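Thermophilic dibenzothiophene desulfurization enzyme C (Paenibacillus sp. A11-2, PDB 5XDC) probably catalyses the FMNH2- and oxygen-dependent oxidation of dibenzothiophene to its 5-oxide and 5,5-dioxide, as a tetrameric flavin monooxygenase of the DszC family. Local coordinates at residues A271-S276 and E361-R366; T141-P146 and T174-N179; T41-R46 and S162-R167; E332-L337 and P408-Y413. All blocks are in the same frame, centred on the assembly; numbering follows the deposited sequence.

Contact 1: A271-S276 and E361-R366. With SO4 (sulfate ion), chain L.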
loop_
_atom_site.group_PDB
_atom_site.type_symbol
_atom_site.label_atom_id
_atom_site.label_comp_id
_atom_site.label_asym_id
_atom_site.label_seq_id
_atom_site.Cartn_x
_atom_site.Cartn_y
_atom_site.Cartn_z
ATOM N N ALA B 271 -0.761 -17.817 -13.115
ATOM C CA ALA B 271 -0.889 -17.537 -14.541
ATOM C C ALA B 271 -1.430 -18.751 -15.283
ATOM O O ALA B 271 -2.322 -18.635 -16.138
ATOM C CB ALA B 271 0.466 -17.120 -15.112
ATOM N N HIS B 272 -0.908 -19.931 -14.951
ATOM C CA HIS B 272 -1.395 -21.168 -15.553
ATOM C C HIS B 272 -2.885 -21.360 -15.308
ATOM O O HIS B 272 -3.634 -21.709 -16.232
ATOM C CB HIS B 272 -0.602 -22.351 -15.003
ATOM C CG HIS B 272 -1.054 -23.675 -15.535
ATOM N ND1 HIS B 272 -1.994 -24.452 -14.894
ATOM C CD2 HIS B 272 -0.707 -24.351 -16.655
ATOM C CE1 HIS B 272 -2.203 -25.555 -15.593
ATOM N NE2 HIS B 272 -1.432 -25.519 -16.665
ATOM N N TYR B 273 -3.340 -21.119 -14.077
ATOM C CA TYR B 273 -4.759 -21.226 -13.762
ATOM C C TYR B 273 -5.574 -20.215 -14.556
ATOM O O TYR B 273 -6.628 -20.544 -15.108
ATOM C CB TYR B 273 -4.990 -21.023 -12.267
ATOM C CG TYR B 273 -6.438 -21.168 -11.887
ATOM C CD1 TYR B 273 -7.314 -20.094 -11.970
ATOM C CD2 TYR B 273 -6.936 -22.392 -11.440
ATOM C CE1 TYR B 273 -8.639 -20.224 -11.630
ATOM C CE2 TYR B 273 -8.263 -22.536 -11.103
ATOM C CZ TYR B 273 -9.111 -21.457 -11.200
ATOM O OH TYR B 273 -10.427 -21.623 -10.850
ATOM N N SER B 274 -5.106 -18.967 -14.606
ATOM C CA SER B 274 -5.834 -17.927 -15.321
ATOM C C SER B 274 -6.006 -18.292 -16.791
ATOM O O SER B 274 -7.087 -18.114 -17.364
ATOM C CB SER B 274 -5.098 -16.594 -15.176
ATOM O OG SER B 274 -5.282 -16.037 -13.882
ATOM N N ARG B 275 -4.951 -18.803 -17.419
ATOM C CA ARG B 275 -5.025 -19.124 -18.838
ATOM C C ARG B 275 -6.004 -20.259 -19.109
ATOM O O ARG B 275 -6.644 -20.279 -20.167
ATOM C CB ARG B 275 -3.645 -19.481 -19.368
ATOM C CG ARG B 275 -2.749 -18.258 -19.567
ATOM C CD ARG B 275 -1.459 -18.595 -20.261
ATOM N NE ARG B 275 -0.642 -19.528 -19.491
ATOM C CZ ARG B 275 0.374 -19.204 -18.696
ATOM N NH1 ARG B 275 0.751 -17.938 -18.527
ATOM N NH2 ARG B 275 1.015 -20.172 -18.053
ATOM N N SER B 276 -6.150 -21.200 -18.178
ATOM C CA SER B 276 -6.963 -22.382 -18.437
ATOM C C SER B 276 -8.332 -22.317 -17.783
ATOM O O SER B 276 -9.160 -23.195 -18.038
ATOM C CB SER B 276 -6.224 -23.645 -17.976
ATOM O OG SER B 276 -5.949 -23.597 -16.590
ATOM N N GLU B 361 -7.394 -12.600 -6.451
ATOM C CA GLU B 361 -8.254 -11.592 -7.059
ATOM C C GLU B 361 -8.184 -11.656 -8.578
ATOM O O GLU B 361 -9.174 -11.369 -9.262
ATOM C CB GLU B 361 -7.845 -10.211 -6.545
ATOM C CG GLU B 361 -8.800 -9.091 -6.883
ATOM C CD GLU B 361 -8.431 -7.783 -6.196
ATOM O OE1 GLU B 361 -8.234 -6.783 -6.911
ATOM O OE2 GLU B 361 -8.367 -7.736 -4.944
ATOM N N ALA B 362 -7.037 -12.061 -9.122
ATOM C CA ALA B 362 -6.891 -12.213 -10.558
ATOM C C ALA B 362 -7.489 -13.519 -11.062
ATOM O O ALA B 362 -7.948 -13.581 -12.205
ATOM C CB ALA B 362 -5.413 -12.150 -10.949
ATOM N N MET B 363 -7.500 -14.560 -10.231
ATOM C CA MET B 363 -7.934 -15.886 -10.654
ATOM C C MET B 363 -9.440 -16.078 -10.542
ATOM O O MET B 363 -10.023 -16.788 -11.371
ATOM C CB MET B 363 -7.220 -16.960 -9.825
ATOM C CG MET B 363 -5.740 -17.078 -10.131
ATOM S SD MET B 363 -4.947 -18.473 -9.308
ATOM C CE MET B 363 -4.911 -17.839 -7.649
ATOM N N GLY B 364 -10.072 -15.481 -9.536
ATOM C CA GLY B 364 -11.515 -15.531 -9.365
ATOM C C GLY B 364 -11.954 -16.579 -8.354
ATOM O O GLY B 364 -11.161 -17.351 -7.802
ATOM N N ALA B 365 -13.276 -16.625 -8.162
ATOM C CA ALA B 365 -13.858 -17.345 -7.036
ATOM C C ALA B 365 -13.552 -18.838 -7.080
ATOM O O ALA B 365 -13.360 -19.465 -6.029
ATOM C CB ALA B 365 -15.368 -17.122 -7.000
ATOM N N ARG B 366 -13.530 -19.436 -8.272
ATOM C CA ARG B 366 -13.369 -20.879 -8.335
ATOM C C ARG B 366 -11.998 -21.321 -7.860
ATOM O O ARG B 366 -11.852 -22.464 -7.429
ATOM C CB ARG B 366 -13.629 -21.380 -9.749
ATOM C CG ARG B 366 -15.093 -21.259 -10.174
ATOM C CD ARG B 366 -15.201 -21.257 -11.695
ATOM N NE ARG B 366 -14.784 -22.537 -12.267
ATOM C CZ ARG B 366 -14.212 -22.688 -13.462
ATOM N NH1 ARG B 366 -13.964 -21.637 -14.234
ATOM N NH2 ARG B 366 -13.874 -23.901 -13.881
HETATM S S SO4 L . -0.197 -23.200 -20.044
HETATM O O1 SO4 L . -0.926 -22.438 -21.053
HETATM O O2 SO4 L . 1.208 -23.345 -20.405
HETATM O O3 SO4 L . -0.275 -22.487 -18.775
HETATM O O4 SO4 L . -0.799 -24.526 -19.926
HETATM O O HOH W 1 -11.792 -18.680 -10.980
HETATM O O HOH W 2 -7.647 -14.810 -14.300
#
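The Y273 ring carries the contact: M363 O and a bridging water lie at its edge near its plane, while the sulfur of M363 sits obliquely to it, 42° off the ring normal, with SD 4.6 Å from the ring centroid. This is a Met-aromatic contact between the end of helix 247-276 and the end of helix 331-363, in the helical C-terminal domain of the acyl-CoA dehydrogenase fold. H277 and F373 also stack on the ring, and F373 and F375 pack on M363.

Y273 reaches across because CG is anti to the backbone N (chi1 -178°). CB and CG of M363 lie by CD1 of Y273, CD1 to CB being 3.8 Å; CG of M363 is anti to its carbonyl carbon, and the bend at chi3 only turns the terminal methyl. No direct hydrogen bond joins the segments; two waters take that role. The first donates to M363 O and meets Y273 OH, bridging the two, with a weak third link from R366 N. G364, the first residue past the helix, has positive phi (99°), and the chain turns there. A365 and R366, beyond the turn, bind FMN in another structure of this protein, although no FMN is bound to this chain here.

On the far side of helix 247-276, the R275 guanidinium has A271 O over the centre of one face and, at its edge, O3 of a sulfate, probably from the crystallisation liquor, whose place is less sure. S274 OG hydrogen-bonds to Y299 and meets the second water at 2.7 Å, and that water donates to A362 O.

Contact 2: T141-P146 and T174-N179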
loop_
_atom_site.group_PDB
_atom_site.type_symbol
_atom_site.label_atom_id
_atom_site.label_comp_id
_atom_site.label_asym_id
_atom_site.label_seq_id
_atom_site.Cartn_x
_atom_site.Cartn_y
_atom_site.Cartn_z
ATOM N N THR B 141 22.404 -27.067 27.470
ATOM C CA THR B 141 23.650 -26.766 28.151
ATOM C C THR B 141 24.743 -27.739 27.726
ATOM O O THR B 141 24.471 -28.860 27.292
ATOM C CB THR B 141 23.474 -26.827 29.666
ATOM O OG1 THR B 141 23.056 -28.142 30.042
ATOM C CG2 THR B 141 22.430 -25.806 30.106
ATOM N N ALA B 142 25.981 -27.271 27.839
ATOM C CA ALA B 142 27.173 -28.061 27.546
ATOM C C ALA B 142 28.035 -28.092 28.799
ATOM O O ALA B 142 28.590 -27.063 29.195
ATOM C CB ALA B 142 27.935 -27.462 26.365
ATOM N N THR B 143 28.142 -29.269 29.427
ATOM C CA THR B 143 28.946 -29.426 30.637
ATOM C C THR B 143 30.303 -30.009 30.266
ATOM O O THR B 143 30.351 -31.063 29.613
ATOM C CB THR B 143 28.232 -30.326 31.638
ATOM O OG1 THR B 143 26.967 -29.751 31.978
ATOM C CG2 THR B 143 29.052 -30.485 32.907
ATOM N N PRO B 144 31.416 -29.374 30.616
ATOM C CA PRO B 144 32.715 -29.904 30.183
ATOM C C PRO B 144 33.066 -31.204 30.888
ATOM O O PRO B 144 32.837 -31.367 32.089
ATOM C CB PRO B 144 33.699 -28.791 30.554
ATOM C CG PRO B 144 33.021 -28.020 31.624
ATOM C CD PRO B 144 31.554 -28.096 31.334
ATOM N N LEU B 145 33.629 -32.126 30.120
ATOM C CA LEU B 145 34.185 -33.378 30.609
ATOM C C LEU B 145 35.706 -33.310 30.638
ATOM O O LEU B 145 36.316 -32.538 29.896
ATOM C CB LEU B 145 33.733 -34.533 29.721
ATOM C CG LEU B 145 32.223 -34.787 29.760
ATOM C CD1 LEU B 145 31.800 -35.639 28.590
ATOM C CD2 LEU B 145 31.832 -35.427 31.078
ATOM N N PRO B 146 36.353 -34.137 31.470
ATOM C CA PRO B 146 37.810 -33.999 31.688
ATOM C C PRO B 146 38.677 -34.065 30.434
ATOM O O PRO B 146 39.779 -33.499 30.441
ATOM C CB PRO B 146 38.130 -35.171 32.629
ATOM C CG PRO B 146 36.873 -35.429 33.364
ATOM C CD PRO B 146 35.740 -35.101 32.409
ATOM N N THR B 174 27.726 -23.248 27.723
ATOM C CA THR B 174 28.502 -23.921 28.748
ATOM C C THR B 174 27.868 -23.732 30.119
ATOM O O THR B 174 27.320 -22.671 30.436
ATOM C CB THR B 174 29.945 -23.412 28.775
ATOM O OG1 THR B 174 29.967 -22.003 29.038
ATOM C CG2 THR B 174 30.664 -23.720 27.467
ATOM N N SER B 175 27.956 -24.787 30.927
ATOM C CA SER B 175 27.410 -24.837 32.271
ATOM C C SER B 175 28.362 -25.644 33.147
ATOM O O SER B 175 29.010 -26.584 32.680
ATOM C CB SER B 175 26.018 -25.477 32.278
ATOM O OG SER B 175 25.516 -25.593 33.597
ATOM N N ARG B 176 28.436 -25.272 34.428
ATOM C CA ARG B 176 29.358 -25.920 35.363
ATOM C C ARG B 176 30.765 -25.959 34.776
ATOM O O ARG B 176 31.468 -26.966 34.853
ATOM C CB ARG B 176 28.865 -27.323 35.723
ATOM C CG ARG B 176 27.479 -27.314 36.348
ATOM C CD ARG B 176 26.945 -28.709 36.629
ATOM N NE ARG B 176 25.636 -28.655 37.279
ATOM C CZ ARG B 176 24.483 -28.463 36.640
ATOM N NH1 ARG B 176 24.459 -28.305 35.319
ATOM N NH2 ARG B 176 23.348 -28.427 37.325
ATOM N N ASP B 177 31.173 -24.842 34.175
ATOM C CA ASP B 177 32.394 -24.768 33.382
ATOM C C ASP B 177 33.422 -23.896 34.090
ATOM O O ASP B 177 33.210 -22.678 34.214
ATOM C CB ASP B 177 32.085 -24.205 31.994
ATOM C CG ASP B 177 33.249 -24.338 31.036
ATOM O OD1 ASP B 177 34.411 -24.375 31.499
ATOM O OD2 ASP B 177 32.997 -24.401 29.811
ATOM N N PRO B 178 34.545 -24.448 34.552
ATOM C CA PRO B 178 35.526 -23.614 35.262
ATOM C C PRO B 178 36.125 -22.526 34.399
ATOM O O PRO B 178 36.687 -21.568 34.938
ATOM C CB PRO B 178 36.599 -24.625 35.698
ATOM C CG PRO B 178 35.970 -25.953 35.575
ATOM C CD PRO B 178 34.993 -25.844 34.456
ATOM N N ASN B 179 36.039 -22.651 33.078
ATOM C CA ASN B 179 36.585 -21.664 32.159
ATOM C C ASN B 179 35.542 -20.648 31.703
ATOM O O ASN B 179 35.824 -19.840 30.810
ATOM C CB ASN B 179 37.208 -22.380 30.966
ATOM C CG ASN B 179 38.456 -23.146 31.351
ATOM O OD1 ASN B 179 39.383 -22.583 31.929
ATOM N ND2 ASN B 179 38.471 -24.439 31.063
#
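P144 and D177 cross obliquely, and they meet at the P144 end of the contact. CG of the proline ring rests against the carboxylate carbon, P144 CG to D177 CG being 3.7 Å, and both carboxylate oxygens lie at similar range from that ring atom. D177 presents the group with CG anti to its backbone N (chi1 -169°). One oxygen, OD1, accepts from N179 N at 2.8 Å, from above the carboxylate plane, which makes an Asx turn; OD2 forms a salt bridge with R183. The acid is thus gripped on both oxygens while its carbon skeleton packs on the proline.

Further in, the chains run parallel, with A142 bridged to T174. S175 N donates to A142 O over 2.9 Å at an N-H...O angle of 149°, from above the carbonyl plane. T174 CA makes a CA-H...O contact with the same oxygen, and T143 CA another with S175 O, 3.5 Å apart. On the flank, T141 CB meets S175 CB at 3.9 Å, and CG2 of T143 lies against CB of R176.

The contact lies in the beta-rich middle domain, where strand 167-174 leaves the mixed sheet for the loop leading to strand 184-190. Strand 141-144 lies between strands 167-174 and 150-153, pairing parallel with the first and antiparallel with the second; Y150 of strand 150-153 packs on A142, P144 and T174, and V185 of strand 184-190 on A142 and T174.

Contact 3: T41-R46 and S162-R167; sequences TPKAER and SADADR
K43 and R46 both bend to meet D164: K43 runs with CG anti to its backbone N and kinks at chi2 (59°), while R46 kinks at chi3 (59°). D164 answers with CG anti to its backbone N, and the carboxylate lands between the two cations. R46 comes tip to tip and grips side-on with two nitrogens. NE donates to OD2 of D164 over 2.7 Å, almost straight at 166°, in the guanidinium plane and onto the anti lone pair. NH2 of R46 reaches the backbone O of D164 at 2.8 Å, from well above the carbonyl plane. K43 approaches at about a right angle, its NZ 2.8 Å from OD1 of D164 and above the carboxylate plane.

This salt-bridge network joins the N-terminal helical domain, at the start of helix 43-52, to the middle domain, at the loop before strand 167-174. R50 extends it by pairing with D164 OD2 and D166, and K43 also pairs with D47. So many cations would probably keep D164 ionised. F123 makes a cation-pi contact with R46, and A163 O stands over one guanidinium face. Beside the network, T41 OG1 bonds to D211 and touches A163 CB at 3.6 Å.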
loop_
_atom_site.group_PDB
_atom_site.type_symbol
_atom_site.label_atom_id
_atom_site.label_comp_id
_atom_site.label_asym_id
_atom_site.label_seq_id
_atom_site.Cartn_x
_atom_site.Cartn_y
_atom_site.Cartn_z
ATOM N N THR B 41 8.457 -36.371 6.893
ATOM C CA THR B 41 9.788 -36.288 6.315
ATOM C C THR B 41 9.747 -36.691 4.849
ATOM O O THR B 41 9.337 -37.822 4.537
ATOM C CB THR B 41 10.742 -37.190 7.093
ATOM O OG1 THR B 41 10.707 -36.824 8.482
ATOM C CG2 THR B 41 12.171 -37.065 6.565
ATOM N N PRO B 42 10.152 -35.831 3.929
ATOM C CA PRO B 42 10.154 -36.180 2.497
ATOM C C PRO B 42 11.414 -36.949 2.121
ATOM O O PRO B 42 12.306 -36.468 1.426
ATOM C CB PRO B 42 10.080 -34.805 1.830
ATOM C CG PRO B 42 10.864 -33.944 2.742
ATOM C CD PRO B 42 10.593 -34.438 4.143
ATOM N N LYS B 43 11.488 -38.176 2.622
ATOM C CA LYS B 43 12.718 -38.957 2.534
ATOM C C LYS B 43 13.109 -39.211 1.081
ATOM O O LYS B 43 14.278 -39.067 0.706
ATOM C CB LYS B 43 12.524 -40.271 3.296
ATOM C CG LYS B 43 13.619 -41.305 3.097
ATOM C CD LYS B 43 14.951 -40.783 3.527
ATOM C CE LYS B 43 15.992 -41.908 3.538
ATOM N NZ LYS B 43 17.381 -41.383 3.649
ATOM N N ALA B 44 12.146 -39.595 0.242
ATOM C CA ALA B 44 12.474 -39.903 -1.148
ATOM C C ALA B 44 13.089 -38.701 -1.840
ATOM O O ALA B 44 14.068 -38.829 -2.588
ATOM C CB ALA B 44 11.228 -40.352 -1.901
ATOM N N GLU B 45 12.530 -37.520 -1.584
ATOM C CA GLU B 45 12.999 -36.309 -2.233
ATOM C C GLU B 45 14.352 -35.885 -1.678
ATOM O O GLU B 45 15.215 -35.411 -2.427
ATOM C CB GLU B 45 11.949 -35.207 -2.054
ATOM C CG GLU B 45 10.672 -35.429 -2.851
ATOM C CD GLU B 45 9.787 -36.541 -2.305
ATOM O OE1 GLU B 45 9.783 -36.771 -1.070
ATOM O OE2 GLU B 45 9.078 -37.176 -3.126
ATOM N N ARG B 46 14.554 -36.045 -0.368
ATOM C CA ARG B 46 15.868 -35.802 0.209
ATOM C C ARG B 46 16.910 -36.725 -0.420
ATOM O O ARG B 46 18.030 -36.298 -0.708
ATOM C CB ARG B 46 15.817 -35.974 1.730
ATOM C CG ARG B 46 15.021 -34.870 2.458
ATOM C CD ARG B 46 14.863 -35.176 3.934
ATOM N NE ARG B 46 16.161 -35.319 4.588
ATOM C CZ ARG B 46 16.879 -34.310 5.082
ATOM N NH1 ARG B 46 16.413 -33.064 5.031
ATOM N NH2 ARG B 46 18.061 -34.530 5.627
ATOM N N SER B 162 16.018 -31.557 10.968
ATOM C CA SER B 162 16.654 -32.425 11.945
ATOM C C SER B 162 16.361 -33.902 11.721
ATOM O O SER B 162 17.027 -34.742 12.326
ATOM C CB SER B 162 16.228 -32.025 13.368
ATOM O OG SER B 162 14.824 -32.011 13.513
ATOM N N ALA B 163 15.404 -34.244 10.868
ATOM C CA ALA B 163 15.105 -35.638 10.572
ATOM C C ALA B 163 15.892 -36.072 9.349
ATOM O O ALA B 163 16.101 -35.284 8.423
ATOM C CB ALA B 163 13.611 -35.837 10.309
ATOM N N ASP B 164 16.329 -37.331 9.344
ATOM C CA ASP B 164 17.070 -37.877 8.202
ATOM C C ASP B 164 18.342 -37.070 7.921
ATOM O O ASP B 164 18.806 -36.995 6.786
ATOM C CB ASP B 164 16.176 -37.928 6.961
ATOM C CG ASP B 164 16.851 -38.578 5.754
ATOM O OD1 ASP B 164 17.408 -39.694 5.901
ATOM O OD2 ASP B 164 16.813 -37.977 4.652
ATOM N N ALA B 165 18.926 -36.471 8.951
ATOM C CA ALA B 165 20.135 -35.666 8.812
ATOM C C ALA B 165 21.366 -36.526 9.062
ATOM O O ALA B 165 21.451 -37.210 10.087
ATOM C CB ALA B 165 20.124 -34.501 9.800
ATOM N N ASP B 166 22.329 -36.475 8.138
ATOM C CA ASP B 166 23.559 -37.231 8.346
ATOM C C ASP B 166 24.403 -36.656 9.470
ATOM O O ASP B 166 25.089 -37.408 10.176
ATOM C CB ASP B 166 24.350 -37.284 7.041
ATOM C CG ASP B 166 23.576 -37.966 5.953
ATOM O OD1 ASP B 166 23.603 -39.205 5.910
ATOM O OD2 ASP B 166 22.899 -37.288 5.160
ATOM N N ARG B 167 24.388 -35.334 9.641
ATOM C CA ARG B 167 25.031 -34.645 10.740
ATOM C C ARG B 167 24.107 -33.514 11.171
ATOM O O ARG B 167 23.371 -32.952 10.350
ATOM C CB ARG B 167 26.405 -34.056 10.365
ATOM C CG ARG B 167 27.521 -35.073 10.089
ATOM C CD ARG B 167 27.892 -35.794 11.364
ATOM N NE ARG B 167 29.070 -36.659 11.238
ATOM C CZ ARG B 167 29.048 -37.916 10.805
ATOM N NH1 ARG B 167 27.922 -38.489 10.427
ATOM N NH2 ARG B 167 30.174 -38.625 10.768
#

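Contact 4: E332-L337 and P408-Y413; sequences EQRGQL and PTPSFY. With SO4 (sulfate ion), chain K.
R334 lays its guanidinium against the ring of P410, whose CB stands 3.5 Å above the plane, over the centre of that face. The closest atoms are NH2 of R334 and CB of P410, at 3.6 Å, while CG of P410 lies nearest NH1. The approach is thus van der Waals packing of ring carbons over the face of the cation, without a direct hydrogen bond between the segments. A bend at chi2 (-92°) turns the arginine out from the helix, after a first torsion that sets CG anti to the backbone N.

Polar partners fix the rotation of the cation. NH1 donates to a water at 2.9 Å, and this water donates in turn to P408 O at 2.8 Å, while R334 NE bonds to S245 O. NH1 also forms a salt bridge with the carboxylate of S414, the chain terminus, so the arginine binds the C-terminal tail through a water-mediated link to P408 O, the P410 ring and the terminal carboxylate. Nearby, S411 OG accepts from Y413 N at 3.0 Å, an ST turn that ends at Y413, which binds FMN in another structure of this protein.

At the helix, G335 brings its backbone to P408, the CA atoms being 6.5 Å apart. P408, after helix 391-404, thus packs against helix 331-363 at G335, M338 and V339, and P410 meets the end of R334. T248 and P249 of helix 247-276 lie against R334, and helix 293-324 packs on Q333 and L337.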
loop_
_atom_site.group_PDB
_atom_site.type_symbol
_atom_site.label_atom_id
_atom_site.label_comp_id
_atom_site.label_asym_id
_atom_site.label_seq_id
_atom_site.Cartn_x
_atom_site.Cartn_y
_atom_site.Cartn_z
ATOM N N GLU B 332 33.158 -3.250 8.403
ATOM C CA GLU B 332 32.514 -2.395 7.417
ATOM C C GLU B 332 32.045 -3.201 6.216
ATOM O O GLU B 332 30.920 -3.005 5.733
ATOM C CB GLU B 332 33.470 -1.280 6.997
ATOM C CG GLU B 332 33.743 -0.281 8.122
ATOM C CD GLU B 332 34.748 -0.764 9.189
ATOM O OE1 GLU B 332 35.588 -1.655 8.905
ATOM O OE2 GLU B 332 34.697 -0.234 10.327
ATOM N N GLN B 333 32.883 -4.123 5.725
ATOM C CA GLN B 333 32.476 -5.001 4.634
ATOM C C GLN B 333 31.298 -5.871 5.049
ATOM O O GLN B 333 30.339 -6.041 4.289
ATOM C CB GLN B 333 33.650 -5.881 4.200
ATOM C CG GLN B 333 34.812 -5.100 3.569
ATOM C CD GLN B 333 36.049 -5.962 3.364
ATOM O OE1 GLN B 333 36.350 -6.831 4.184
ATOM N NE2 GLN B 333 36.760 -5.736 2.262
ATOM N N ARG B 334 31.378 -6.461 6.242
ATOM C CA ARG B 334 30.307 -7.325 6.723
ATOM C C ARG B 334 29.026 -6.525 6.939
ATOM O O ARG B 334 27.934 -6.985 6.586
ATOM C CB ARG B 334 30.735 -8.012 8.020
ATOM C CG ARG B 334 29.772 -9.075 8.514
ATOM C CD ARG B 334 28.738 -8.541 9.497
ATOM N NE ARG B 334 28.001 -9.654 10.088
ATOM C CZ ARG B 334 26.781 -9.583 10.613
ATOM N NH1 ARG B 334 26.103 -8.441 10.626
ATOM N NH2 ARG B 334 26.233 -10.678 11.116
ATOM N N GLY B 335 29.155 -5.327 7.512
ATOM C CA GLY B 335 27.985 -4.515 7.803
ATOM C C GLY B 335 27.275 -4.042 6.552
ATOM O O GLY B 335 26.045 -4.115 6.460
ATOM N N GLN B 336 28.034 -3.567 5.564
ATOM C CA GLN B 336 27.432 -3.195 4.287
ATOM C C GLN B 336 26.734 -4.382 3.649
ATOM O O GLN B 336 25.635 -4.249 3.103
ATOM C CB GLN B 336 28.485 -2.649 3.329
ATOM C CG GLN B 336 29.029 -1.301 3.739
ATOM C CD GLN B 336 30.136 -0.831 2.821
ATOM O OE1 GLN B 336 30.378 -1.428 1.768
ATOM N NE2 GLN B 336 30.817 0.241 3.212
ATOM N N LEU B 337 27.353 -5.563 3.707
ATOM C CA LEU B 337 26.705 -6.730 3.136
ATOM C C LEU B 337 25.408 -7.037 3.869
ATOM O O LEU B 337 24.382 -7.308 3.236
ATOM C CB LEU B 337 27.641 -7.932 3.178
ATOM C CG LEU B 337 26.976 -9.212 2.679
ATOM C CD1 LEU B 337 26.535 -9.165 1.230
ATOM C CD2 LEU B 337 27.892 -10.416 2.916
ATOM N N PRO B 408 24.316 -2.956 11.540
ATOM C CA PRO B 408 23.601 -3.814 12.493
ATOM C C PRO B 408 24.577 -4.507 13.433
ATOM O O PRO B 408 25.701 -4.836 13.062
ATOM C CB PRO B 408 22.856 -4.819 11.601
ATOM C CG PRO B 408 23.326 -4.603 10.215
ATOM C CD PRO B 408 23.988 -3.259 10.140
ATOM N N THR B 409 24.139 -4.721 14.659
ATOM C CA THR B 409 24.947 -5.484 15.611
ATOM C C THR B 409 24.928 -6.954 15.213
ATOM O O THR B 409 23.854 -7.573 15.221
ATOM C CB THR B 409 24.408 -5.303 17.022
ATOM O OG1 THR B 409 24.458 -3.917 17.374
ATOM C CG2 THR B 409 25.236 -6.110 18.037
ATOM N N PRO B 410 26.064 -7.557 14.865
ATOM C CA PRO B 410 26.033 -8.958 14.431
ATOM C C PRO B 410 25.465 -9.872 15.503
ATOM O O PRO B 410 25.749 -9.731 16.696
ATOM C CB PRO B 410 27.505 -9.270 14.141
ATOM C CG PRO B 410 28.071 -7.955 13.752
ATOM C CD PRO B 410 27.405 -6.973 14.686
ATOM N N SER B 411 24.675 -10.837 15.054
ATOM C CA SER B 411 23.989 -11.768 15.933
ATOM C C SER B 411 23.528 -12.938 15.075
ATOM O O SER B 411 23.870 -13.036 13.893
ATOM C CB SER B 411 22.815 -11.079 16.639
ATOM O OG SER B 411 21.712 -11.008 15.741
ATOM N N PHE B 412 22.742 -13.830 15.660
ATOM C CA PHE B 412 22.218 -14.925 14.867
ATOM C C PHE B 412 21.086 -14.476 13.957
ATOM O O PHE B 412 20.637 -15.264 13.117
ATOM C CB PHE B 412 21.747 -16.061 15.776
ATOM C CG PHE B 412 22.876 -16.867 16.363
ATOM C CD1 PHE B 412 23.521 -17.817 15.599
ATOM C CD2 PHE B 412 23.279 -16.678 17.663
ATOM C CE1 PHE B 412 24.565 -18.564 16.124
ATOM C CE2 PHE B 412 24.325 -17.417 18.188
ATOM C CZ PHE B 412 24.967 -18.354 17.410
ATOM N N TYR B 413 20.633 -13.228 14.099
ATOM C CA TYR B 413 19.556 -12.689 13.288
ATOM C C TYR B 413 19.925 -11.417 12.540
ATOM O O TYR B 413 19.148 -10.977 11.689
ATOM C CB TYR B 413 18.331 -12.415 14.174
ATOM C CG TYR B 413 17.767 -13.657 14.801
ATOM C CD1 TYR B 413 17.037 -14.561 14.056
ATOM C CD2 TYR B 413 17.989 -13.943 16.141
ATOM C CE1 TYR B 413 16.506 -15.708 14.636
ATOM C CE2 TYR B 413 17.474 -15.086 16.722
ATOM C CZ TYR B 413 16.735 -15.964 15.962
ATOM O OH TYR B 413 16.220 -17.104 16.536
HETATM S S SO4 K . 36.364 -4.256 -1.127
HETATM O O1 SO4 K . 36.610 -3.046 -1.911
HETATM O O2 SO4 K . 35.783 -5.279 -1.996
HETATM O O3 SO4 K . 37.630 -4.755 -0.583
HETATM O O4 SO4 K . 35.485 -3.900 -0.016
HETATM O O HOH W 3 26.979 -5.692 10.735
#

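In the fold
The four contacts mark out an elongated chain. Contact 2 and contact 1 lie on opposite sides of its centre, their centres 59 Å apart; the first belongs to the middle-domain sheet and the second to the C-terminal helices. Contact 3 joins the N-terminal and middle domains, and crosses contact 2 along the sequence because their segments alternate. Contacts 1 and 4 also cross: both use helix 331-363, near its two ends, with centres 42 Å apart. No two contacts touch, the closest pair, 2 and 4, keeping about 12 Å between nearest atoms. Contacts 1 and 4 each include FMN-binding residues; at that separation the two sets probably serve different sites in the tetramer.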